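Local coordinates for alpha-glucosidase ([Eubacterium] rectale, PDB 6PNR), which probably hydrolyses alpha-glycosidic bonds to sulfoquinovose, the sulfonated sugar of plant sulfolipid, as a retaining family 31 glycoside hydrolase, at residues I270-W275 and E296-L301; W289-H294 and L316-P321. All coordinates share one frame; numbering follows the deposited sequence.

Contact 1: residues I270-W275 and E296-L301; sequences IWCQDW and EMYPDL. With 9VH ([(3~{S},4~{R},5~{R})-4,5-bis(oxidanyl)piperidin-3-yl]methanesulfonic acid), chain C.
The ring of Tyr298 reaches in from the loop 296-301 and presents its edge to Asp274, whose CG lies in the ring plane, while CB of Cys272 and CA of Trp275 approach the same ring obliquely. Trp275 in turn meets Leu301 CD2 at its edge, near the ring plane. The setting is the GH31 TIM barrel: segment 270-275 runs off the C-terminal end of the parallel strand 267-271, and the loop segment 296-301 leads into helix 301-310. One polar bond carries the junction, from Tyr298 OH to Asp274 OD1 at 2.5 Å. The hydroxyl comes to the syn side of the carboxylate, 24° out of its plane, and carboxylate and ring stand 80° apart. With chi1 at 69°, CG of Asp274 sits between the backbone N and the carbonyl carbon, which puts OD1 at the phenol. The same hydroxyl bonds Ser253 OG and Gly249 N, and OD2 of Asp274 bonds Gly248 N, tying both side chains to residues 248-249 and to helix 250-262. A phenylalanine in place of Tyr298 lacks the hydroxyl, and would probably leave Asp274 OD1 without its phenol partner in a buried setting. Two sulfur-bearing side chains flank the bond: Cys272 SG lies 5.2 Å from the centroid of the Tyr298 ring, an oblique sulfur-aromatic contact, and the methyl CE of Met297 packs against the carboxylate, 3.4 Å from Asp274 OD2. Gln273 turns the other way, into the ligand pocket; its NE2 is bonded to Gln247 OE1. Its OE1 accepts a hydrogen bond from O5 of the aza-sugar at 2.6 Å.

Contact 2: residues W289-H294 and L316-P321; sequences WDWKYH and LGYVNP. With 9VH ([(3~{S},4~{R},5~{R})-4,5-bis(oxidanyl)piperidin-3-yl]methanesulfonic acid), chain C.
Aromatic packing dominates where Trp291 meets the end of strand 314-319. The CA of Val319 lies over one face of the indole, a CH-pi contact 4.0 Å from the centroid of the six-membered ring and 11° off its normal. Backbone N of Asn320 lies over the same face, also offset toward the rim. Trp291 CH2 comes 3.6 Å from Tyr318 CE1, at the edge of the tyrosine, with the two rings inclined at 47°. Apolar contact continues at Val319 CG1, 4.0 Å from Trp291 CB.

Amide-aromatic contacts centre on Asn320. Its ND2 stands 3.2 Å above the plane of Trp289, over the middle of the indole, and the amide is nearly perpendicular to that ring. Chi1 of 78° sets CG of Asn320 between the backbone N and the carbonyl carbon, placing the amide between the two tryptophans; its OD1 lies 3.2 Å from Trp291 CZ2, the planes steeply inclined.

Hydrogen bonds then fix these groups. Asn320 ND2 donates to Tyr318 OH at 3.0 Å, almost straight and in the amide plane, while Asn320 OD1 accepts from Tyr322 N, which pins the amide's rotation. Tyr318 OH also bonds Asp390. Trp289 NE1 donates to sulfonate O3 of the inhibitor at 3.2 Å, nearly linearly. The arrangement is that of a TIM-barrel active site: a strand's C-terminal end and the preceding beta-alpha loop form a pocket wall, here with an indole N-H meeting a sulfonate.

Overall arrangement
Both contacts are buried and sit at the C-terminal ends of adjacent parallel strands, 267-271 and 314-319, with centres about 10 Å apart. They share one long beta-alpha loop: contact 2 takes its part 289-294 and contact 1 its later part 296-301, and the segments alternate along the chain. Trp275 NE1 probably bonds Tyr318 O at 2.8 Å, and the packing of Trp275 and Tyr298 on Tyr293 joins them further. Their chemistry differs: contact 1 relies on a short carboxylate-phenol bond, whereas contact 2 has no hydrogen bond between its segments and relies on rings and an amide. They grip different parts of the inhibitor, a ring hydroxyl and the sulfonate respectively.

Contact 1: residues I270-W275 and E296-L301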
loop_
_atom_site.group_PDB
_atom_site.type_symbol
_atom_site.label_atom_id
_atom_site.label_comp_id
_atom_site.label_asym_id
_atom_site.label_seq_id
_atom_site.Cartn_x
_atom_site.Cartn_y
_atom_site.Cartn_z
ATOM N N ILE A 270 -41.942 10.051 4.185
ATOM C CA ILE A 270 -41.475 8.740 4.638
ATOM C C ILE A 270 -40.693 8.115 3.490
ATOM O O ILE A 270 -41.203 7.998 2.369
ATOM C CB ILE A 270 -42.647 7.851 5.097
ATOM C CG1 ILE A 270 -42.138 6.500 5.596
ATOM C CG2 ILE A 270 -43.684 7.665 3.977
ATOM C CD1 ILE A 270 -43.250 5.556 6.033
ATOM N N TRP A 271 -39.435 7.761 3.751
ATOM C CA TRP A 271 -38.547 7.181 2.750
ATOM C C TRP A 271 -38.395 5.702 3.084
ATOM O O TRP A 271 -37.732 5.354 4.069
ATOM C CB TRP A 271 -37.185 7.891 2.736
ATOM C CG TRP A 271 -36.168 7.172 1.924
ATOM C CD1 TRP A 271 -36.273 6.801 0.612
ATOM C CD2 TRP A 271 -34.888 6.720 2.369
ATOM N NE1 TRP A 271 -35.129 6.145 0.214
ATOM C CE2 TRP A 271 -34.267 6.079 1.278
ATOM C CE3 TRP A 271 -34.209 6.789 3.593
ATOM C CZ2 TRP A 271 -33.000 5.504 1.371
ATOM C CZ3 TRP A 271 -32.945 6.214 3.681
ATOM C CH2 TRP A 271 -32.361 5.580 2.582
ATOM N N CYS A 272 -39.038 4.831 2.292
ATOM C CA CYS A 272 -38.957 3.382 2.485
ATOM C C CYS A 272 -38.111 2.805 1.366
ATOM O O CYS A 272 -38.624 2.518 0.280
ATOM C CB CYS A 272 -40.335 2.728 2.501
ATOM S SG CYS A 272 -41.387 3.283 3.829
ATOM N N GLN A 273 -36.819 2.602 1.634
ATOM C CA GLN A 273 -35.965 2.069 0.579
ATOM C C GLN A 273 -36.334 0.643 0.203
ATOM O O GLN A 273 -36.012 0.210 -0.909
ATOM C CB GLN A 273 -34.488 2.134 0.986
ATOM C CG GLN A 273 -34.099 1.261 2.173
ATOM C CD GLN A 273 -32.576 1.107 2.291
ATOM O OE1 GLN A 273 -31.814 1.830 1.639
ATOM N NE2 GLN A 273 -32.136 0.174 3.117
ATOM N N ASP A 274 -36.999 -0.099 1.095
ATOM C CA ASP A 274 -37.449 -1.454 0.786
ATOM C C ASP A 274 -38.852 -1.471 0.175
ATOM O O ASP A 274 -39.524 -2.510 0.211
ATOM C CB ASP A 274 -37.395 -2.346 2.037
ATOM C CG ASP A 274 -38.426 -1.961 3.093
ATOM O OD1 ASP A 274 -39.023 -0.869 2.984
ATOM O OD2 ASP A 274 -38.648 -2.751 4.044
ATOM N N TRP A 275 -39.297 -0.344 -0.390
ATOM C CA TRP A 275 -40.581 -0.306 -1.085
ATOM C C TRP A 275 -40.689 -1.439 -2.097
ATOM O O TRP A 275 -41.794 -1.924 -2.381
ATOM C CB TRP A 275 -40.764 1.058 -1.784
ATOM C CG TRP A 275 -39.949 1.153 -3.055
ATOM C CD1 TRP A 275 -38.585 1.246 -3.151
ATOM C CD2 TRP A 275 -40.444 1.121 -4.410
ATOM N NE1 TRP A 275 -38.204 1.278 -4.476
ATOM C CE2 TRP A 275 -39.325 1.194 -5.265
ATOM C CE3 TRP A 275 -41.727 1.043 -4.978
ATOM C CZ2 TRP A 275 -39.449 1.200 -6.663
ATOM C CZ3 TRP A 275 -41.849 1.037 -6.365
ATOM C CH2 TRP A 275 -40.717 1.120 -7.190
ATOM N N GLU A 296 -46.329 -8.034 -1.473
ATOM C CA GLU A 296 -46.535 -8.739 -0.212
ATOM C C GLU A 296 -46.078 -7.915 0.987
ATOM O O GLU A 296 -46.769 -7.875 2.008
ATOM C CB GLU A 296 -45.815 -10.087 -0.241
ATOM C CG GLU A 296 -45.756 -10.729 -1.631
ATOM C CD GLU A 296 -47.121 -10.828 -2.320
ATOM O OE1 GLU A 296 -48.116 -11.188 -1.649
ATOM O OE2 GLU A 296 -47.197 -10.538 -3.537
ATOM N N MET A 297 -44.941 -7.225 0.883
ATOM C CA MET A 297 -44.507 -6.368 1.984
ATOM C C MET A 297 -45.331 -5.086 2.071
ATOM O O MET A 297 -45.665 -4.634 3.170
ATOM C CB MET A 297 -43.027 -6.043 1.839
ATOM C CG MET A 297 -42.127 -7.221 2.140
ATOM S SD MET A 297 -40.380 -6.812 1.968
ATOM C CE MET A 297 -40.142 -5.707 3.377
ATOM N N TYR A 298 -45.657 -4.472 0.931
ATOM C CA TYR A 298 -46.423 -3.227 0.899
ATOM C C TYR A 298 -47.663 -3.389 0.022
ATOM O O TYR A 298 -47.802 -2.705 -0.999
ATOM C CB TYR A 298 -45.552 -2.070 0.393
ATOM C CG TYR A 298 -44.436 -1.657 1.330
ATOM C CD1 TYR A 298 -44.665 -0.730 2.350
ATOM C CD2 TYR A 298 -43.159 -2.188 1.198
ATOM C CE1 TYR A 298 -43.647 -0.356 3.212
ATOM C CE2 TYR A 298 -42.128 -1.805 2.050
ATOM C CZ TYR A 298 -42.379 -0.895 3.054
ATOM O OH TYR A 298 -41.369 -0.520 3.917
ATOM N N PRO A 299 -48.608 -4.261 0.404
ATOM C CA PRO A 299 -49.826 -4.416 -0.408
ATOM C C PRO A 299 -50.592 -3.108 -0.557
ATOM O O PRO A 299 -50.738 -2.333 0.391
ATOM C CB PRO A 299 -50.645 -5.457 0.365
ATOM C CG PRO A 299 -50.158 -5.355 1.769
ATOM C CD PRO A 299 -48.672 -5.078 1.631
ATOM N N ASP A 300 -51.075 -2.870 -1.775
ATOM C CA ASP A 300 -51.849 -1.675 -2.096
ATOM C C ASP A 300 -51.093 -0.401 -1.719
ATOM O O ASP A 300 -51.669 0.572 -1.233
ATOM C CB ASP A 300 -53.221 -1.726 -1.423
ATOM C CG ASP A 300 -54.112 -2.834 -1.988
ATOM O OD1 ASP A 300 -53.763 -3.429 -3.040
ATOM O OD2 ASP A 300 -55.160 -3.112 -1.371
ATOM N N LEU A 301 -49.784 -0.401 -1.947
ATOM C CA LEU A 301 -48.996 0.800 -1.677
ATOM C C LEU A 301 -49.560 2.051 -2.347
ATOM O O LEU A 301 -49.634 3.094 -1.673
ATOM C CB LEU A 301 -47.535 0.561 -2.094
ATOM C CG LEU A 301 -46.560 1.720 -1.855
ATOM C CD1 LEU A 301 -46.572 2.149 -0.404
ATOM C CD2 LEU A 301 -45.156 1.346 -2.291
HETATM O O1 9VH C . -28.302 -2.478 0.657
HETATM S S1 9VH C . -28.618 -1.969 -0.666
HETATM O O2 9VH C . -27.441 -1.979 -1.499
HETATM O O3 9VH C . -29.761 -2.645 -1.228
HETATM C C1 9VH C . -29.084 -0.281 -0.397
HETATM C C2 9VH C . -27.955 0.618 0.122
HETATM C C3 9VH C . -27.010 0.903 -1.035
HETATM N N1 9VH C . -26.025 1.970 -0.853
HETATM C C4 9VH C . -26.632 3.209 -0.368
HETATM C C5 9VH C . -27.401 2.947 0.917
HETATM O O4 9VH C . -27.967 4.180 1.355
HETATM C C6 9VH C . -28.510 1.933 0.668
HETATM O O5 9VH C . -29.244 1.693 1.865
#

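Contact 2: residues W289-H294 and L316-P321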
loop_
_atom_site.group_PDB
_atom_site.type_symbol
_atom_site.label_atom_id
_atom_site.label_comp_id
_atom_site.label_asym_id
_atom_site.label_seq_id
_atom_site.Cartn_x
_atom_site.Cartn_y
_atom_site.Cartn_z
ATOM N N TRP A 289 -33.416 -5.839 -5.867
ATOM C CA TRP A 289 -33.178 -4.877 -6.958
ATOM C C TRP A 289 -34.075 -5.207 -8.157
ATOM O O TRP A 289 -33.653 -5.729 -9.193
ATOM C CB TRP A 289 -31.700 -4.842 -7.336
ATOM C CG TRP A 289 -30.810 -4.307 -6.229
ATOM C CD1 TRP A 289 -31.192 -3.970 -4.957
ATOM C CD2 TRP A 289 -29.405 -4.048 -6.305
ATOM N NE1 TRP A 289 -30.106 -3.533 -4.240
ATOM C CE2 TRP A 289 -29.000 -3.566 -5.044
ATOM C CE3 TRP A 289 -28.449 -4.169 -7.321
ATOM C CZ2 TRP A 289 -27.692 -3.204 -4.773
ATOM C CZ3 TRP A 289 -27.145 -3.817 -7.045
ATOM C CH2 TRP A 289 -26.779 -3.334 -5.780
ATOM N N ASP A 290 -35.349 -4.865 -7.985
ATOM C CA ASP A 290 -36.394 -5.095 -8.981
ATOM C C ASP A 290 -37.422 -3.982 -8.762
ATOM O O ASP A 290 -38.230 -4.069 -7.836
ATOM C CB ASP A 290 -36.996 -6.482 -8.791
ATOM C CG ASP A 290 -37.910 -6.896 -9.934
ATOM O OD1 ASP A 290 -37.784 -6.345 -11.049
ATOM O OD2 ASP A 290 -38.756 -7.786 -9.700
ATOM N N TRP A 291 -37.367 -2.934 -9.590
ATOM C CA TRP A 291 -37.925 -1.620 -9.236
ATOM C C TRP A 291 -39.429 -1.518 -9.508
ATOM O O TRP A 291 -39.898 -0.653 -10.246
ATOM C CB TRP A 291 -37.163 -0.527 -9.976
ATOM C CG TRP A 291 -35.686 -0.777 -9.968
ATOM C CD1 TRP A 291 -34.860 -0.891 -11.057
ATOM C CD2 TRP A 291 -34.864 -0.995 -8.817
ATOM N NE1 TRP A 291 -33.571 -1.159 -10.647
ATOM C CE2 TRP A 291 -33.546 -1.217 -9.277
ATOM C CE3 TRP A 291 -35.107 -1.014 -7.437
ATOM C CZ2 TRP A 291 -32.481 -1.460 -8.407
ATOM C CZ3 TRP A 291 -34.035 -1.246 -6.574
ATOM C CH2 TRP A 291 -32.747 -1.461 -7.062
ATOM N N LYS A 292 -40.179 -2.423 -8.872
ATOM C CA LYS A 292 -41.633 -2.388 -8.768
ATOM C C LYS A 292 -41.982 -2.634 -7.312
ATOM O O LYS A 292 -41.272 -3.371 -6.623
ATOM C CB LYS A 292 -42.300 -3.462 -9.642
ATOM C CG LYS A 292 -41.785 -3.467 -11.076
ATOM C CD LYS A 292 -42.690 -4.243 -12.028
ATOM C CE LYS A 292 -42.610 -5.735 -11.825
ATOM N NZ LYS A 292 -43.426 -6.439 -12.861
ATOM N N TYR A 293 -43.065 -2.017 -6.828
ATOM C CA TYR A 293 -43.323 -2.128 -5.399
ATOM C C TYR A 293 -43.630 -3.578 -5.044
ATOM O O TYR A 293 -44.087 -4.369 -5.874
ATOM C CB TYR A 293 -44.431 -1.179 -4.946
ATOM C CG TYR A 293 -45.865 -1.622 -5.141
ATOM C CD1 TYR A 293 -46.556 -1.296 -6.300
ATOM C CD2 TYR A 293 -46.552 -2.306 -4.134
ATOM C CE1 TYR A 293 -47.874 -1.671 -6.483
ATOM C CE2 TYR A 293 -47.881 -2.692 -4.310
ATOM C CZ TYR A 293 -48.533 -2.364 -5.490
ATOM O OH TYR A 293 -49.848 -2.728 -5.691
ATOM N N HIS A 294 -43.279 -3.946 -3.819
ATOM C CA HIS A 294 -43.366 -5.329 -3.372
ATOM C C HIS A 294 -44.772 -5.558 -2.833
ATOM O O HIS A 294 -45.146 -4.999 -1.799
ATOM C CB HIS A 294 -42.304 -5.620 -2.314
ATOM C CG HIS A 294 -42.072 -7.081 -2.085
ATOM N ND1 HIS A 294 -42.916 -7.854 -1.317
ATOM C CD2 HIS A 294 -41.101 -7.909 -2.532
ATOM C CE1 HIS A 294 -42.471 -9.099 -1.298
ATOM N NE2 HIS A 294 -41.372 -9.161 -2.031
ATOM N N LEU A 316 -41.245 8.396 -0.472
ATOM C CA LEU A 316 -40.008 8.334 -1.244
ATOM C C LEU A 316 -39.494 6.901 -1.323
ATOM O O LEU A 316 -39.638 6.118 -0.382
ATOM C CB LEU A 316 -38.908 9.245 -0.653
ATOM C CG LEU A 316 -39.213 10.755 -0.635
ATOM C CD1 LEU A 316 -40.060 11.169 0.583
ATOM C CD2 LEU A 316 -37.935 11.572 -0.719
ATOM N N GLY A 317 -38.877 6.575 -2.456
ATOM C CA GLY A 317 -38.446 5.215 -2.741
ATOM C C GLY A 317 -36.964 5.094 -3.050
ATOM O O GLY A 317 -36.140 5.850 -2.518
ATOM N N TYR A 318 -36.620 4.170 -3.943
ATOM C CA TYR A 318 -35.234 3.822 -4.222
ATOM C C TYR A 318 -35.176 3.126 -5.574
ATOM O O TYR A 318 -35.987 2.236 -5.831
ATOM C CB TYR A 318 -34.679 2.894 -3.111
ATOM C CG TYR A 318 -33.278 2.375 -3.372
ATOM C CD1 TYR A 318 -33.046 1.361 -4.307
ATOM C CD2 TYR A 318 -32.186 2.880 -2.674
ATOM C CE1 TYR A 318 -31.788 0.900 -4.564
ATOM C CE2 TYR A 318 -30.910 2.404 -2.915
ATOM C CZ TYR A 318 -30.717 1.421 -3.877
ATOM O OH TYR A 318 -29.457 0.916 -4.148
ATOM N N VAL A 319 -34.207 3.508 -6.419
ATOM C CA VAL A 319 -33.853 2.776 -7.633
ATOM C C VAL A 319 -32.344 2.878 -7.823
ATOM O O VAL A 319 -31.690 3.801 -7.328
ATOM C CB VAL A 319 -34.550 3.312 -8.920
ATOM C CG1 VAL A 319 -36.061 3.136 -8.845
ATOM C CG2 VAL A 319 -34.210 4.754 -9.110
ATOM N N ASN A 320 -31.796 1.935 -8.572
ATOM C CA ASN A 320 -30.406 2.027 -8.997
ATOM C C ASN A 320 -30.310 1.371 -10.367
ATOM O O ASN A 320 -31.280 0.770 -10.845
ATOM C CB ASN A 320 -29.444 1.436 -7.933
ATOM C CG ASN A 320 -29.371 -0.107 -7.895
ATOM O OD1 ASN A 320 -29.379 -0.781 -8.929
ATOM N ND2 ASN A 320 -29.208 -0.661 -6.674
ATOM N N PRO A 321 -29.182 1.536 -11.076
ATOM C CA PRO A 321 -29.202 1.183 -12.504
ATOM C C PRO A 321 -28.874 -0.276 -12.792
ATOM O O PRO A 321 -28.483 -0.610 -13.917
ATOM C CB PRO A 321 -28.149 2.119 -13.097
ATOM C CG PRO A 321 -27.142 2.238 -12.023
ATOM C CD PRO A 321 -27.893 2.143 -10.700
HETATM O O1 9VH C . -28.302 -2.478 0.657
HETATM S S1 9VH C . -28.618 -1.969 -0.666
HETATM O O2 9VH C . -27.441 -1.979 -1.499
HETATM O O3 9VH C . -29.761 -2.645 -1.228
HETATM C C1 9VH C . -29.084 -0.281 -0.397
HETATM C C2 9VH C . -27.955 0.618 0.122
HETATM C C3 9VH C . -27.010 0.903 -1.035
HETATM N N1 9VH C . -26.025 1.970 -0.853
HETATM C C4 9VH C . -26.632 3.209 -0.368
HETATM C C5 9VH C . -27.401 2.947 0.917
HETATM O O4 9VH C . -27.967 4.180 1.355
HETATM C C6 9VH C . -28.510 1.933 0.668
HETATM O O5 9VH C . -29.244 1.693 1.865
#